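Local coordinates for protein putative branched-chain amino acid ABC transporter (Chromobacterium violaceum, PDB 4PYR) that binds glutathione between the two lobes of an LppC-type periplasmic-binding-protein fold and may act as an enzyme regulator, at residues G5-A10 against N61-P66; D42-N47 against R69-K74; L127-D132 against A178-V183. All blocks are in the same frame, centred on the assembly; numbering follows the deposited sequence.

The three contacts divide between two lobes. Interactions 1 and 2 belong to the lobe with the five-stranded parallel sheet. Their centres lie about 11 Å apart, and they touch where Leu8 O meets Ala43 N and Pro66 packs on Ser71. Their segments alternate along the chain. Strand 62-64 of interaction 1 leads into helix 69-75 of interaction 2. Interaction 3 comes later, in the mixed sheet of the other lobe, and its centre is about 35 Å from that of interaction 1. Interactions 1 and 3 are matching strand pairs on opposite sides of the chain's centre. Glutathione sits between the lobes, with its pocket formed by residues such as Ser88, Leu104 and Arg137.

Interaction 1: residues G5-A10 against N61-P66; sequences GVILPA and NVVIGP
Gly5, Val6 and Ile7 run parallel to Val62, Val63 and Ile64 in a Rossmann-like sheet, with the 2-1-3-4-5 strand order of a periplasmic-binding-protein lobe. The two short strands are inclined by 31°.

The tight part is the backbone seam. Gly5 N donates to Val62 O at 2.9 Å. Gly5 O accepts Ile64 N at 2.8 Å and also receives a CA-H...O contact from Val63 CA at 3.2 Å. Gly5 is therefore held through both its polar atoms. The next bond joins Ile7 N to Ile64 O at 2.9 Å. It is nearly straight, with an N-H...O angle of 173°.

One face of the sheet is closed by side chains from both strands. Ile7 CD1 meets Val63 CG1 at 3.9 Å, and the two side chains cross at a slant. Val63 CG1 is anti to its backbone N (chi1 164°), which sets it close to both Gly5 O and the Ile7 tip. Tyr52 of helix 48-57 packs on Ile7 and Val63 from this side. Val6 and Ile64 point to the other face. Their side chains make no close contact with each other. Ile64 instead packs on Ala257 and Ala261 of helix 245-265.

The contact loosens at its ends. Asn61 and Ala10 are partly exposed there, and neither makes close contact across the pair. Toward the C-terminal ends the chains spread, and Leu8 CA is 5.5 Å from Pro66 CA. Pro66 follows a cis peptide bond. Just before it, Gly65 has no side chain, so its backbone can come close to the first strand. Gly65 CA makes a CA-H...O contact with Ile7 O at 3.4 Å, and Leu8 CD2 lies 4.0 Å from the same Gly65 CA.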
ATOM      1  N   GLY A   5     -12.821   4.627  17.123  1.00 19.73           N
ATOM      2  CA  GLY A   5     -13.738   3.555  16.787  1.00 19.18           C
ATOM      3  C   GLY A   5     -13.095   2.774  15.685  1.00 19.92           C
ATOM      4  O   GLY A   5     -12.677   3.338  14.690  1.00 19.46           O
ATOM      5  N   VAL A   6     -12.944   1.468  15.906  1.00 17.38           N
ATOM      6  CA  VAL A   6     -12.309   0.570  14.927  1.00 17.68           C
ATOM      7  C   VAL A   6     -13.443  -0.254  14.315  1.00 18.25           C
ATOM      8  O   VAL A   6     -13.956  -1.154  14.946  1.00 19.92           O
ATOM      9  CB  VAL A   6     -11.257  -0.315  15.590  1.00 18.72           C
ATOM     10  CG1 VAL A   6     -10.526  -1.093  14.483  1.00 18.92           C
ATOM     11  CG2 VAL A   6     -10.271   0.494  16.409  1.00 20.43           C
ATOM     12  N   ILE A   7     -13.877   0.140  13.121  1.00 16.58           N
ATOM     13  CA  ILE A   7     -15.092  -0.352  12.503  1.00 18.34           C
ATOM     14  C   ILE A   7     -14.703  -1.092  11.235  1.00 20.65           C
ATOM     15  O   ILE A   7     -14.488  -0.512  10.170  1.00 19.42           O
ATOM     16  CB  ILE A   7     -16.024   0.855  12.175  1.00 19.70           C
ATOM     17  CG1 ILE A   7     -16.269   1.603  13.483  1.00 21.06           C
ATOM     18  CG2 ILE A   7     -17.324   0.354  11.616  1.00 22.94           C
ATOM     19  CD1 ILE A   7     -17.204   2.780  13.409  1.00 24.05           C
ATOM     20  N   LEU A   8     -14.621  -2.416  11.375  1.00 16.96           N
ATOM     21  CA  LEU A   8     -14.104  -3.291  10.324  1.00 19.87           C
ATOM     22  C   LEU A   8     -15.026  -4.494  10.197  1.00 20.24           C
ATOM     23  O   LEU A   8     -15.788  -4.798  11.092  1.00 20.10           O
ATOM     24  CB  LEU A   8     -12.693  -3.721  10.632  1.00 19.53           C
ATOM     25  CG  LEU A   8     -11.658  -2.590  10.698  1.00 20.04           C
ATOM     26  CD1 LEU A   8     -10.301  -3.069  11.190  1.00 21.64           C
ATOM     27  CD2 LEU A   8     -11.512  -1.866   9.358  1.00 21.08           C
ATOM     28  N   PRO A   9     -14.976  -5.180   9.038  1.00 22.01           N
ATOM     29  CA  PRO A   9     -15.818  -6.359   8.826  1.00 22.77           C
ATOM     30  C   PRO A   9     -15.588  -7.478   9.837  1.00 21.18           C
ATOM     31  O   PRO A   9     -14.458  -7.643  10.293  1.00 20.14           O
ATOM     32  CB  PRO A   9     -15.425  -6.817   7.409  1.00 24.07           C
ATOM     33  CG  PRO A   9     -14.865  -5.607   6.745  1.00 23.81           C
ATOM     34  CD  PRO A   9     -14.210  -4.820   7.828  1.00 20.38           C
ATOM     35  N   ALA A  10     -16.661  -8.196  10.171  1.00 23.06           N
ATOM     36  CA  ALA A  10     -16.584  -9.386  11.006  1.00 25.41           C
ATOM     37  C   ALA A  10     -15.822 -10.527  10.313  1.00 28.46           C
ATOM     38  O   ALA A  10     -15.633 -10.555   9.104  1.00 26.21           O
ATOM     39  CB  ALA A  10     -17.981  -9.859  11.371  1.00 26.29           C
ATOM     40  N   ASN A  61     -14.043   9.821  18.802  1.00 24.77           N
ATOM     41  CA  ASN A  61     -13.683  11.059  18.101  1.00 29.43           C
ATOM     42  C   ASN A  61     -12.819  10.914  16.852  1.00 23.71           C
ATOM     43  O   ASN A  61     -12.479  11.921  16.236  1.00 30.15           O
ATOM     44  CB  ASN A  61     -13.117  12.086  19.079  1.00 35.06           C
ATOM     45  CG  ASN A  61     -12.083  11.504  20.009  1.00 30.24           C
ATOM     46  OD1 ASN A  61     -11.416  10.561  19.665  1.00 33.20           O
ATOM     47  ND2 ASN A  61     -11.960  12.063  21.198  1.00 42.17           N
ATOM     48  N   VAL A  62     -12.484   9.664  16.476  1.00 23.60           N
ATOM     49  CA  VAL A  62     -11.904   9.379  15.171  1.00 21.00           C
ATOM     50  C   VAL A  62     -12.220   7.901  14.893  1.00 20.68           C
ATOM     51  O   VAL A  62     -12.461   7.152  15.820  1.00 20.10           O
ATOM     52  CB  VAL A  62     -10.376   9.595  15.225  1.00 22.08           C
ATOM     53  CG1 VAL A  62      -9.759   8.743  16.327  1.00 22.73           C
ATOM     54  CG2 VAL A  62      -9.689   9.422  13.883  1.00 22.17           C
ATOM     55  N   VAL A  63     -12.298   7.558  13.625  1.00 17.88           N
ATOM     56  CA  VAL A  63     -12.630   6.198  13.208  1.00 18.90           C
ATOM     57  C   VAL A  63     -11.598   5.654  12.249  1.00 18.11           C
ATOM     58  O   VAL A  63     -11.069   6.381  11.422  1.00 18.35           O
ATOM     59  CB  VAL A  63     -14.049   6.173  12.586  1.00 19.31           C
ATOM     60  CG1 VAL A  63     -14.293   4.901  11.792  1.00 20.07           C
ATOM     61  CG2 VAL A  63     -15.103   6.314  13.674  1.00 20.58           C
ATOM     62  N   ILE A  64     -11.251   4.370  12.462  1.00 17.69           N
ATOM     63  CA  ILE A  64     -10.487   3.574  11.500  1.00 15.65           C
ATOM     64  C   ILE A  64     -11.483   2.630  10.854  1.00 16.55           C
ATOM     65  O   ILE A  64     -12.217   1.928  11.554  1.00 17.02           O
ATOM     66  CB  ILE A  64      -9.386   2.756  12.192  1.00 15.32           C
ATOM     67  CG1 ILE A  64      -8.330   3.738  12.718  1.00 15.19           C
ATOM     68  CG2 ILE A  64      -8.778   1.733  11.209  1.00 17.26           C
ATOM     69  CD1 ILE A  64      -7.368   3.078  13.698  1.00 15.13           C
ATOM     70  N   GLY A  65     -11.521   2.662   9.521  1.00 16.90           N
ATOM     71  CA  GLY A  65     -12.509   1.922   8.776  1.00 18.31           C
ATOM     72  C   GLY A  65     -13.404   2.873   8.022  1.00 19.48           C
ATOM     73  O   GLY A  65     -13.360   4.075   8.247  1.00 22.28           O
ATOM     74  N   PRO A  66     -14.222   2.325   7.131  1.00 21.75           N
ATOM     75  CA  PRO A  66     -14.404   0.914   6.802  1.00 21.67           C
ATOM     76  C   PRO A  66     -13.375   0.363   5.819  1.00 20.93           C
ATOM     77  O   PRO A  66     -12.445   1.045   5.390  1.00 21.40           O
ATOM     78  CB  PRO A  66     -15.784   0.871   6.108  1.00 27.24           C
ATOM     79  CG  PRO A  66     -16.257   2.258   5.990  1.00 28.58           C
ATOM     80  CD  PRO A  66     -15.139   3.172   6.378  1.00 23.76           C
TER

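Interaction 2: residues D42-N47 against R69-K74; sequences DATGDN and RDSIVK
Gly45 comes closest to Ser71 in the backbone, with Gly45 CA 4.4 Å from Ser71 CA. The loop 42-47 turns sharply beside the helical segment 69-74. Thr44 to Asn47 form a beta turn with backbone angles close to type II', and Gly45 has the positive phi (46°) of its first inner position. The turn follows strand 36-42 and leads into helix 48-57. The contact sets this strand-end loop of the Rossmann-like lobe against helix 69-75. Within the loop, Asn47 OD1 accepts Thr44 N at 3.0 Å and braces the turn.

Ser71 is the main side chain of the contact. Its OG is anti to the carbonyl carbon (chi1 -68°) and reaches across to the loop. It accepts Gly45 N at 2.7 Å, with an almost straight N-H...O angle of 170°. The same OG is hydrogen-bonded to Ser68 OG, just before the helical segment. Thr44 OG1 also lies 3.0 Å from Ser71 OG. Three polar groups thus gather around one buried serine hydroxyl. Ser71 is not part of the glutathione pocket.

Lys74 lies one helical turn further on, at the exposed edge. It lends only its aliphatic chain to the contact. Its amino group makes no ion pair with the loop, as Lys74 NZ stays 5.1 Å from Asp46 OD1. What does touch is a methylene group: Lys74 CD rests 3.7 Å from Gly45 O.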
ATOM      1  N   ASP A  42     -17.757  -4.663  14.943  1.00 24.82           N
ATOM      2  CA  ASP A  42     -17.861  -5.206  13.588  1.00 26.66           C
ATOM      3  C   ASP A  42     -18.958  -4.514  12.803  1.00 26.38           C
ATOM      4  O   ASP A  42     -20.049  -4.400  13.305  1.00 29.18           O
ATOM      5  CB  ASP A  42     -18.215  -6.684  13.626  1.00 29.43           C
ATOM      6  CG  ASP A  42     -17.083  -7.535  14.134  1.00 31.43           C
ATOM      7  OD1 ASP A  42     -15.953  -7.036  14.222  1.00 30.27           O
ATOM      8  OD2 ASP A  42     -17.334  -8.718  14.408  1.00 35.83           O
ATOM      9  N   ALA A  43     -18.662  -4.081  11.578  1.00 25.97           N
ATOM     10  CA  ALA A  43     -19.674  -3.548  10.694  1.00 26.36           C
ATOM     11  C   ALA A  43     -19.139  -3.565   9.275  1.00 27.99           C
ATOM     12  O   ALA A  43     -17.923  -3.346   9.026  1.00 26.31           O
ATOM     13  CB  ALA A  43     -19.996  -2.097  11.081  1.00 28.43           C
ATOM     14  N   THR A  44     -20.053  -3.749   8.340  1.00 32.66           N
ATOM     15  CA  THR A  44     -19.760  -3.557   6.934  1.00 32.83           C
ATOM     16  C   THR A  44     -21.105  -3.405   6.228  1.00 34.18           C
ATOM     17  O   THR A  44     -22.131  -3.837   6.744  1.00 36.31           O
ATOM     18  CB  THR A  44     -18.963  -4.745   6.345  1.00 35.42           C
ATOM     19  OG1 THR A  44     -18.513  -4.432   5.023  1.00 45.60           O
ATOM     20  CG2 THR A  44     -19.792  -5.946   6.280  1.00 26.45           C
ATOM     21  N   GLY A  45     -21.069  -2.750   5.070  1.00 39.61           N
ATOM     22  CA  GLY A  45     -22.205  -2.546   4.193  1.00 32.32           C
ATOM     23  C   GLY A  45     -23.485  -2.081   4.867  1.00 40.19           C
ATOM     24  O   GLY A  45     -23.559  -0.982   5.404  1.00 39.40           O
ATOM     25  N   ASP A  46     -24.463  -2.975   4.875  1.00 41.56           N
ATOM     26  CA  ASP A  46     -25.825  -2.702   5.317  1.00 39.68           C
ATOM     27  C   ASP A  46     -25.983  -2.126   6.737  1.00 35.00           C
ATOM     28  O   ASP A  46     -27.029  -1.533   7.031  1.00 36.92           O
ATOM     29  CB  ASP A  46     -26.636  -4.022   5.227  1.00 41.77           C
ATOM     30  CG  ASP A  46     -27.984  -3.874   4.560  1.00 44.97           C
ATOM     31  OD1 ASP A  46     -28.311  -2.819   3.959  1.00 48.95           O
ATOM     32  OD2 ASP A  46     -28.716  -4.871   4.614  1.00 48.80           O
ATOM     33  N   ASN A  47     -25.018  -2.361   7.629  1.00 33.61           N
ATOM     34  CA  ASN A  47     -25.082  -1.806   8.995  1.00 34.97           C
ATOM     35  C   ASN A  47     -23.987  -0.802   9.353  1.00 34.50           C
ATOM     36  O   ASN A  47     -23.921  -0.353  10.498  1.00 33.72           O
ATOM     37  CB  ASN A  47     -25.097  -2.927  10.050  1.00 34.52           C
ATOM     38  CG  ASN A  47     -23.792  -3.686  10.137  1.00 29.39           C
ATOM     39  OD1 ASN A  47     -22.737  -3.296   9.603  1.00 31.57           O
ATOM     40  ND2 ASN A  47     -23.854  -4.779  10.847  1.00 35.19           N
ATOM     41  N   ARG A  69     -15.072  -1.259  -0.284  1.00 31.30           N
ATOM     42  CA  ARG A  69     -15.429  -0.115  -1.151  1.00 32.27           C
ATOM     43  C   ARG A  69     -16.870   0.304  -0.980  1.00 33.49           C
ATOM     44  O   ARG A  69     -17.163   1.472  -0.823  1.00 38.17           O
ATOM     45  CB  ARG A  69     -15.167  -0.427  -2.624  1.00 38.13           C
ATOM     46  CG  ARG A  69     -13.725  -0.207  -3.048  1.00 43.54           C
ATOM     47  CD  ARG A  69     -13.632   0.143  -4.529  1.00 51.86           C
ATOM     48  N   ASP A  70     -17.780  -0.666  -1.004  1.00 33.61           N
ATOM     49  CA  ASP A  70     -19.203  -0.374  -0.934  1.00 35.68           C
ATOM     50  C   ASP A  70     -19.599   0.233   0.408  1.00 34.52           C
ATOM     51  O   ASP A  70     -20.433   1.099   0.459  1.00 35.97           O
ATOM     52  CB  ASP A  70     -20.031  -1.631  -1.212  1.00 36.18           C
ATOM     53  CG  ASP A  70     -21.410  -1.313  -1.697  1.00 40.05           C
ATOM     54  OD1 ASP A  70     -21.514  -0.569  -2.684  1.00 43.48           O
ATOM     55  OD2 ASP A  70     -22.376  -1.831  -1.101  1.00 45.01           O
ATOM     56  N   SER A  71     -18.987  -0.201   1.516  1.00 28.77           N
ATOM     57  CA  SER A  71     -19.226   0.440   2.817  1.00 29.92           C
ATOM     58  C   SER A  71     -18.815   1.909   2.867  1.00 30.12           C
ATOM     59  O   SER A  71     -19.445   2.713   3.562  1.00 31.55           O
ATOM     60  CB  SER A  71     -18.393  -0.249   3.911  1.00 27.82           C
ATOM     61  OG  SER A  71     -18.865  -1.546   4.135  1.00 31.47           O
ATOM     62  N   ILE A  72     -17.707   2.223   2.199  1.00 30.24           N
ATOM     63  CA  ILE A  72     -17.213   3.589   2.131  1.00 30.04           C
ATOM     64  C   ILE A  72     -18.240   4.527   1.486  1.00 34.33           C
ATOM     65  O   ILE A  72     -18.518   5.586   2.041  1.00 35.76           O
ATOM     66  CB  ILE A  72     -15.836   3.647   1.446  1.00 29.85           C
ATOM     67  CG1 ILE A  72     -14.800   2.980   2.353  1.00 27.50           C
ATOM     68  CG2 ILE A  72     -15.456   5.077   1.108  1.00 28.49           C
ATOM     69  CD1 ILE A  72     -13.465   2.714   1.695  1.00 31.44           C
ATOM     70  N   VAL A  73     -18.803   4.111   0.344  1.00 34.46           N
ATOM     71  CA  VAL A  73     -19.816   4.880  -0.385  1.00 38.82           C
ATOM     72  C   VAL A  73     -21.074   5.114   0.449  1.00 43.08           C
ATOM     73  O   VAL A  73     -21.614   6.223   0.477  1.00 43.62           O
ATOM     74  CB  VAL A  73     -20.212   4.179  -1.695  1.00 38.98           C
ATOM     75  CG1 VAL A  73     -21.352   4.922  -2.373  1.00 41.15           C
ATOM     76  CG2 VAL A  73     -19.010   4.099  -2.635  1.00 36.15           C
ATOM     77  N   LYS A  74     -21.549   4.060   1.109  1.00 37.66           N
ATOM     78  CA  LYS A  74     -22.740   4.139   1.968  1.00 33.32           C
ATOM     79  C   LYS A  74     -22.558   5.067   3.155  1.00 31.62           C
ATOM     80  O   LYS A  74     -23.526   5.656   3.633  1.00 35.20           O
ATOM     81  CB  LYS A  74     -23.117   2.740   2.499  1.00 34.91           C
ATOM     82  CG  LYS A  74     -23.648   1.808   1.425  1.00 36.23           C
ATOM     83  CD  LYS A  74     -24.044   0.446   1.991  1.00 40.07           C
ATOM     84  CE  LYS A  74     -24.879  -0.358   1.010  1.00 38.94           C
ATOM     85  NZ  LYS A  74     -26.137   0.329   0.657  1.00 47.18           N
TER

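Interaction 3: residues L127-D132 against A178-V183; sequences LVVGGD and ALALDV
Leu127, Val128 and Val129 pair in register with Ala178, Leu179 and Ala180 as parallel strands inclined by 17°. Val128 is held through both its backbone N and its backbone O. Its N donates to Ala178 O at 2.8 Å, and its carbonyl, Val128 O, accepts Ala180 N at 2.9 Å. Gly130 N continues the pattern to Ala180 O at 2.8 Å. That oxygen also receives a CA-H...O contact from Val129 CA at 3.3 Å.

Side chains alternate between the two faces. On one face the end of the Leu127 side chain leans toward the second strand, where Leu127 CD1 comes within 4.0 Å of Ala178 CB and also approaches Ala180 CB. Phe142 and Leu138 of helix 133-150 pack over this face. On the other face Leu179 CD2 lies 4.1 Å from Val128 CB, and Leu189 of helix 183-192 covers both residues.

These are neighbouring inner strands of the mixed sheet in the second periplasmic-binding-protein lobe, which starts with the same 2-1-3-4-5 order as the first. Beyond the strands, Leu181 turns its CD1 onto the bare backbone of Gly130, 3.5 Å from Gly130 CA.

Each chain then enters a helix through an aspartate N-cap. Asp132 starts helix 133-150, and its OD1 is bonded to Ser135 OG. Asp182 starts helix 183-192, and its OD2 accepts Gln185 N. The two helix starts, and these donors, may offset the repulsion between the acids. The carboxylate planes stand 85° apart, with Asp132 OD1 3.9 Å from Asp182 OD1.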
ATOM      1  N   LEU A 127      10.254  -1.513 -19.741  1.00 16.05           N
ATOM      2  CA  LEU A 127       9.162  -1.925 -18.864  1.00 15.42           C
ATOM      3  C   LEU A 127       8.563  -3.214 -19.385  1.00 16.67           C
ATOM      4  O   LEU A 127       8.110  -3.269 -20.558  1.00 17.49           O
ATOM      5  CB  LEU A 127       8.079  -0.820 -18.788  1.00 14.82           C
ATOM      6  CG  LEU A 127       6.774  -1.134 -18.071  1.00 15.81           C
ATOM      7  CD1 LEU A 127       6.985  -1.349 -16.585  1.00 16.77           C
ATOM      8  CD2 LEU A 127       5.805   0.022 -18.278  1.00 18.28           C
ATOM      9  N   VAL A 128       8.610  -4.271 -18.571  1.00 15.76           N
ATOM     10  CA  VAL A 128       8.067  -5.546 -18.993  1.00 15.47           C
ATOM     11  C   VAL A 128       6.817  -5.792 -18.216  1.00 16.06           C
ATOM     12  O   VAL A 128       6.837  -5.681 -16.993  1.00 16.13           O
ATOM     13  CB  VAL A 128       9.112  -6.654 -18.712  1.00 16.45           C
ATOM     14  CG1 VAL A 128       8.505  -8.023 -19.001  1.00 18.26           C
ATOM     15  CG2 VAL A 128      10.363  -6.362 -19.512  1.00 17.70           C
ATOM     16  N   VAL A 129       5.723  -6.079 -18.918  1.00 15.91           N
ATOM     17  CA  VAL A 129       4.403  -6.170 -18.292  1.00 15.45           C
ATOM     18  C   VAL A 129       3.696  -7.511 -18.541  1.00 16.60           C
ATOM     19  O   VAL A 129       3.529  -7.934 -19.695  1.00 18.41           O
ATOM     20  CB  VAL A 129       3.499  -5.039 -18.820  1.00 16.35           C
ATOM     21  CG1 VAL A 129       2.205  -5.044 -18.042  1.00 18.59           C
ATOM     22  CG2 VAL A 129       4.208  -3.699 -18.748  1.00 16.62           C
ATOM     23  N   GLY A 130       3.287  -8.156 -17.441  1.00 17.72           N
ATOM     24  CA  GLY A 130       2.554  -9.424 -17.470  1.00 18.10           C
ATOM     25  C   GLY A 130       1.112  -9.212 -17.944  1.00 20.53           C
ATOM     26  O   GLY A 130       0.670  -8.071 -18.228  1.00 22.48           O
ATOM     27  N   GLY A 131       0.363 -10.292 -17.953  1.00 22.05           N
ATOM     28  CA  GLY A 131      -0.992 -10.304 -18.457  1.00 25.39           C
ATOM     29  C   GLY A 131      -2.081 -10.329 -17.399  1.00 24.04           C
ATOM     30  O   GLY A 131      -3.268 -10.286 -17.733  1.00 28.32           O
ATOM     31  N   ASP A 132      -1.706 -10.416 -16.130  1.00 23.17           N
ATOM     32  CA  ASP A 132      -2.683 -10.477 -15.058  1.00 24.43           C
ATOM     33  C   ASP A 132      -3.087  -9.036 -14.747  1.00 24.49           C
ATOM     34  O   ASP A 132      -2.356  -8.099 -15.080  1.00 21.10           O
ATOM     35  CB  ASP A 132      -2.093 -11.140 -13.809  1.00 24.00           C
ATOM     36  CG  ASP A 132      -0.857 -10.447 -13.334  1.00 27.75           C
ATOM     37  OD1 ASP A 132       0.177 -10.660 -13.982  1.00 28.93           O
ATOM     38  OD2 ASP A 132      -0.913  -9.625 -12.408  1.00 28.79           O
ATOM     39  N   ALA A 178      12.342  -2.699 -15.788  1.00 15.73           N
ATOM     40  CA  ALA A 178      11.306  -2.525 -14.785  1.00 15.32           C
ATOM     41  C   ALA A 178      10.290  -3.619 -14.946  1.00 16.46           C
ATOM     42  O   ALA A 178       9.806  -3.809 -16.045  1.00 16.31           O
ATOM     43  CB  ALA A 178      10.631  -1.173 -14.985  1.00 16.48           C
ATOM     44  N   LEU A 179      10.012  -4.374 -13.890  1.00 16.37           N
ATOM     45  CA  LEU A 179       9.079  -5.455 -13.936  1.00 15.48           C
ATOM     46  C   LEU A 179       7.730  -5.084 -13.367  1.00 17.09           C
ATOM     47  O   LEU A 179       7.631  -4.670 -12.213  1.00 17.55           O
ATOM     48  CB  LEU A 179       9.605  -6.664 -13.145  1.00 17.36           C
ATOM     49  CG  LEU A 179      10.968  -7.197 -13.602  1.00 19.42           C
ATOM     50  CD1 LEU A 179      11.395  -8.458 -12.841  1.00 24.49           C
ATOM     51  CD2 LEU A 179      10.942  -7.528 -15.095  1.00 22.86           C
ATOM     52  N   ALA A 180       6.684  -5.270 -14.160  1.00 15.15           N
ATOM     53  CA  ALA A 180       5.327  -5.334 -13.658  1.00 14.93           C
ATOM     54  C   ALA A 180       4.822  -6.690 -14.069  1.00 16.55           C
ATOM     55  O   ALA A 180       4.192  -6.840 -15.108  1.00 18.06           O
ATOM     56  CB  ALA A 180       4.486  -4.253 -14.315  1.00 16.68           C
ATOM     57  N   LEU A 181       5.191  -7.706 -13.278  1.00 16.64           N
ATOM     58  CA  LEU A 181       5.115  -9.086 -13.691  1.00 19.65           C
ATOM     59  C   LEU A 181       4.940  -9.914 -12.437  1.00 19.34           C
ATOM     60  O   LEU A 181       5.517  -9.598 -11.372  1.00 19.27           O
ATOM     61  CB  LEU A 181       6.450  -9.402 -14.403  1.00 21.71           C
ATOM     62  CG  LEU A 181       6.595 -10.705 -15.174  1.00 20.87           C
ATOM     63  CD1 LEU A 181       5.464 -10.864 -16.166  1.00 21.76           C
ATOM     64  CD2 LEU A 181       7.978 -10.776 -15.798  1.00 22.21           C
ATOM     65  N   ASP A 182       4.148 -10.986 -12.547  1.00 20.14           N
ATOM     66  CA  ASP A 182       3.924 -11.877 -11.432  1.00 22.75           C
ATOM     67  C   ASP A 182       5.256 -12.538 -11.016  1.00 22.42           C
ATOM     68  O   ASP A 182       6.173 -12.710 -11.835  1.00 21.06           O
ATOM     69  CB  ASP A 182       2.917 -12.951 -11.828  1.00 25.83           C
ATOM     70  CG  ASP A 182       3.349 -13.709 -13.082  1.00 27.55           C
ATOM     71  OD1 ASP A 182       3.218 -13.153 -14.216  1.00 29.01           O
ATOM     72  OD2 ASP A 182       3.907 -14.805 -12.947  1.00 30.13           O
ATOM     73  N   VAL A 183       5.355 -12.905  -9.749  1.00 21.63           N
ATOM     74  CA  VAL A 183       6.622 -13.313  -9.170  1.00 23.13           C
ATOM     75  C   VAL A 183       7.189 -14.565  -9.852  1.00 22.67           C
ATOM     76  O   VAL A 183       8.397 -14.629 -10.063  1.00 24.61           O
ATOM     77  CB  VAL A 183       6.491 -13.440  -7.628  1.00 30.23           C
ATOM     78  CG1 VAL A 183       5.601 -14.598  -7.222  1.00 27.14           C
ATOM     79  CG2 VAL A 183       7.851 -13.512  -6.958  1.00 29.08           C
TER